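PDB 4TKT: AT-less polyketide synthase, which probably extends polyketide chains by decarboxylative Claisen condensation, as ketosynthase domain KS6 of MgsF in isomigrastatin biosynthesis. Local coordinates for residues 75-80 / 605-610. Sequence-based numbering, arbitrary orientation.
Sequences EFDPLF and YPFARE
Phe80 meets Tyr605 and Phe607 in a three-ring aromatic cluster. With its CG anti to the backbone N (chi1 -178°), Phe80 sets CE1 over the centre of the Tyr605 ring, the planes inclined at 40°. Phe607 comes edge-to-face: its CE1 stands 3.6 Å from Phe80 CE2, over a face of that ring, with the planes perpendicular. Asp77 ties the same two segments by polar means, since Ala608 N donates to Asp77 OD2 over 3.0 Å along a nearly straight path (167°), arriving from above the carboxylate plane. Asp77 OD1 accepts 2.6 Å away from a water that also donates to Glu610 OE2, a bridge that probably eases the repulsion between the two carboxylates. Farther along, Phe76 N donates to Glu610 O at 3.0 Å, while Glu75 and Arg609 run side by side; Glu75 OE2 lies over the guanidinium face, 3.1 Å from Arg609 NH2, a salt bridge of charge alone. An alanine in place of Tyr605 would probably leave Phe80 CE1 facing a gap and Phe467 N without the hydroxyl it binds. Within the fold, the contact fastens the loop after helix 573-580 to the ketosynthase region: Phe607 packs on Gln100 and Thr104 of helix 93-109, Pro606 touches helix 469-482, and Phe76 also rests on helix 85-89 through Ala88.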
loop_
_atom_site.group_PDB
_atom_site.type_symbol
_atom_site.label_atom_id
_atom_site.label_comp_id
_atom_site.label_asym_id
_atom_site.label_seq_id
_atom_site.Cartn_x
_atom_site.Cartn_y
_atom_site.Cartn_z
ATOM N N GLU A 75 -6.827 -12.858 10.581
ATOM C CA GLU A 75 -6.223 -12.234 11.754
ATOM C C GLU A 75 -6.602 -10.759 11.821
ATOM O O GLU A 75 -6.580 -10.060 10.809
ATOM C CB GLU A 75 -4.703 -12.398 11.729
ATOM C CG GLU A 75 -4.240 -13.847 11.746
ATOM C CD GLU A 75 -2.738 -13.985 11.588
ATOM O OE1 GLU A 75 -2.066 -12.956 11.356
ATOM O OE2 GLU A 75 -2.231 -15.122 11.694
ATOM N N PHE A 76 -6.946 -10.291 13.017
ATOM C CA PHE A 76 -7.449 -8.933 13.188
ATOM C C PHE A 76 -7.347 -8.482 14.643
ATOM O O PHE A 76 -7.354 -9.305 15.557
ATOM C CB PHE A 76 -8.902 -8.852 12.705
ATOM C CG PHE A 76 -9.455 -7.456 12.645
ATOM C CD1 PHE A 76 -8.735 -6.435 12.047
ATOM C CD2 PHE A 76 -10.706 -7.171 13.169
ATOM C CE1 PHE A 76 -9.248 -5.152 11.985
ATOM C CE2 PHE A 76 -11.226 -5.891 13.106
ATOM C CZ PHE A 76 -10.496 -4.882 12.514
ATOM N N ASP A 77 -7.252 -7.174 14.851
ATOM C CA ASP A 77 -7.159 -6.600 16.190
ATOM C C ASP A 77 -8.344 -5.673 16.451
ATOM O O ASP A 77 -8.189 -4.455 16.449
ATOM C CB ASP A 77 -5.842 -5.835 16.343
ATOM C CG ASP A 77 -5.530 -5.469 17.785
ATOM O OD1 ASP A 77 -6.436 -5.527 18.646
ATOM O OD2 ASP A 77 -4.364 -5.108 18.051
ATOM N N PRO A 78 -9.532 -6.250 16.683
ATOM C CA PRO A 78 -10.769 -5.466 16.800
ATOM C C PRO A 78 -10.763 -4.450 17.950
ATOM O O PRO A 78 -11.269 -3.339 17.777
ATOM C CB PRO A 78 -11.839 -6.538 17.032
ATOM C CG PRO A 78 -11.099 -7.708 17.583
ATOM C CD PRO A 78 -9.769 -7.687 16.902
ATOM N N LEU A 79 -10.203 -4.819 19.097
ATOM C CA LEU A 79 -10.169 -3.919 20.250
ATOM C C LEU A 79 -9.384 -2.652 19.937
ATOM O O LEU A 79 -9.707 -1.569 20.426
ATOM C CB LEU A 79 -9.568 -4.625 21.465
ATOM C CG LEU A 79 -10.558 -5.173 22.494
ATOM C CD1 LEU A 79 -11.756 -5.810 21.817
ATOM C CD2 LEU A 79 -9.866 -6.179 23.392
ATOM N N PHE A 80 -8.351 -2.798 19.116
ATOM C CA PHE A 80 -7.550 -1.664 18.687
ATOM C C PHE A 80 -8.410 -0.644 17.944
ATOM O O PHE A 80 -8.217 0.563 18.088
ATOM C CB PHE A 80 -6.395 -2.137 17.803
ATOM C CG PHE A 80 -5.479 -1.039 17.355
ATOM C CD1 PHE A 80 -4.375 -0.690 18.112
ATOM C CD2 PHE A 80 -5.714 -0.359 16.172
ATOM C CE1 PHE A 80 -3.527 0.318 17.701
ATOM C CE2 PHE A 80 -4.872 0.652 15.756
ATOM C CZ PHE A 80 -3.776 0.991 16.522
ATOM N N TYR A 605 2.640 -0.343 14.061
ATOM C CA TYR A 605 2.074 -1.003 15.233
ATOM C C TYR A 605 1.951 -2.509 15.020
ATOM O O TYR A 605 1.512 -2.957 13.962
ATOM C CB TYR A 605 0.703 -0.410 15.574
ATOM C CG TYR A 605 0.098 -0.964 16.846
ATOM C CD1 TYR A 605 -0.696 -2.104 16.824
ATOM C CD2 TYR A 605 0.325 -0.349 18.071
ATOM C CE1 TYR A 605 -1.244 -2.613 17.983
ATOM C CE2 TYR A 605 -0.222 -0.851 19.235
ATOM C CZ TYR A 605 -1.004 -1.983 19.185
ATOM O OH TYR A 605 -1.551 -2.491 20.340
ATOM N N PRO A 606 2.341 -3.295 16.035
ATOM C CA PRO A 606 2.251 -4.757 15.996
ATOM C C PRO A 606 0.856 -5.255 16.365
ATOM O O PRO A 606 0.605 -5.578 17.528
ATOM C CB PRO A 606 3.280 -5.190 17.037
ATOM C CG PRO A 606 3.253 -4.082 18.046
ATOM C CD PRO A 606 2.957 -2.813 17.284
ATOM N N PHE A 607 -0.037 -5.316 15.383
ATOM C CA PHE A 607 -1.420 -5.702 15.636
ATOM C C PHE A 607 -1.518 -7.097 16.238
ATOM O O PHE A 607 -0.741 -7.990 15.896
ATOM C CB PHE A 607 -2.246 -5.637 14.345
ATOM C CG PHE A 607 -2.367 -4.256 13.771
ATOM C CD1 PHE A 607 -3.116 -3.287 14.417
ATOM C CD2 PHE A 607 -1.737 -3.927 12.583
ATOM C CE1 PHE A 607 -3.228 -2.017 13.894
ATOM C CE2 PHE A 607 -1.846 -2.658 12.053
ATOM C CZ PHE A 607 -2.592 -1.701 12.708
ATOM N N ALA A 608 -2.468 -7.267 17.152
ATOM C CA ALA A 608 -2.801 -8.584 17.677
ATOM C C ALA A 608 -3.285 -9.475 16.533
ATOM O O ALA A 608 -4.051 -9.032 15.675
ATOM C CB ALA A 608 -3.857 -8.474 18.765
ATOM N N ARG A 609 -2.832 -10.724 16.520
ATOM C CA ARG A 609 -3.081 -11.615 15.390
ATOM C C ARG A 609 -4.067 -12.728 15.724
ATOM O O ARG A 609 -3.867 -13.881 15.344
ATOM C CB ARG A 609 -1.763 -12.220 14.900
ATOM C CG ARG A 609 -0.750 -11.193 14.412
ATOM C CD ARG A 609 0.647 -11.792 14.270
ATOM N NE ARG A 609 0.695 -12.885 13.303
ATOM C CZ ARG A 609 0.700 -14.176 13.628
ATOM N NH1 ARG A 609 0.663 -14.542 14.901
ATOM N NH2 ARG A 609 0.745 -15.101 12.677
ATOM N N GLU A 610 -5.135 -12.376 16.431
ATOM C CA GLU A 610 -6.177 -13.337 16.773
ATOM C C GLU A 610 -7.113 -13.558 15.585
ATOM O O GLU A 610 -7.388 -12.633 14.824
ATOM C CB GLU A 610 -6.950 -12.861 18.002
ATOM C CG GLU A 610 -7.187 -11.358 18.024
ATOM C CD GLU A 610 -7.275 -10.793 19.430
ATOM O OE1 GLU A 610 -6.686 -11.398 20.351
ATOM O OE2 GLU A 610 -7.931 -9.743 19.611
HETATM O O HOH W 1 -2.734 -16.714 14.587
HETATM O O HOH W 2 -8.349 -7.035 19.630
#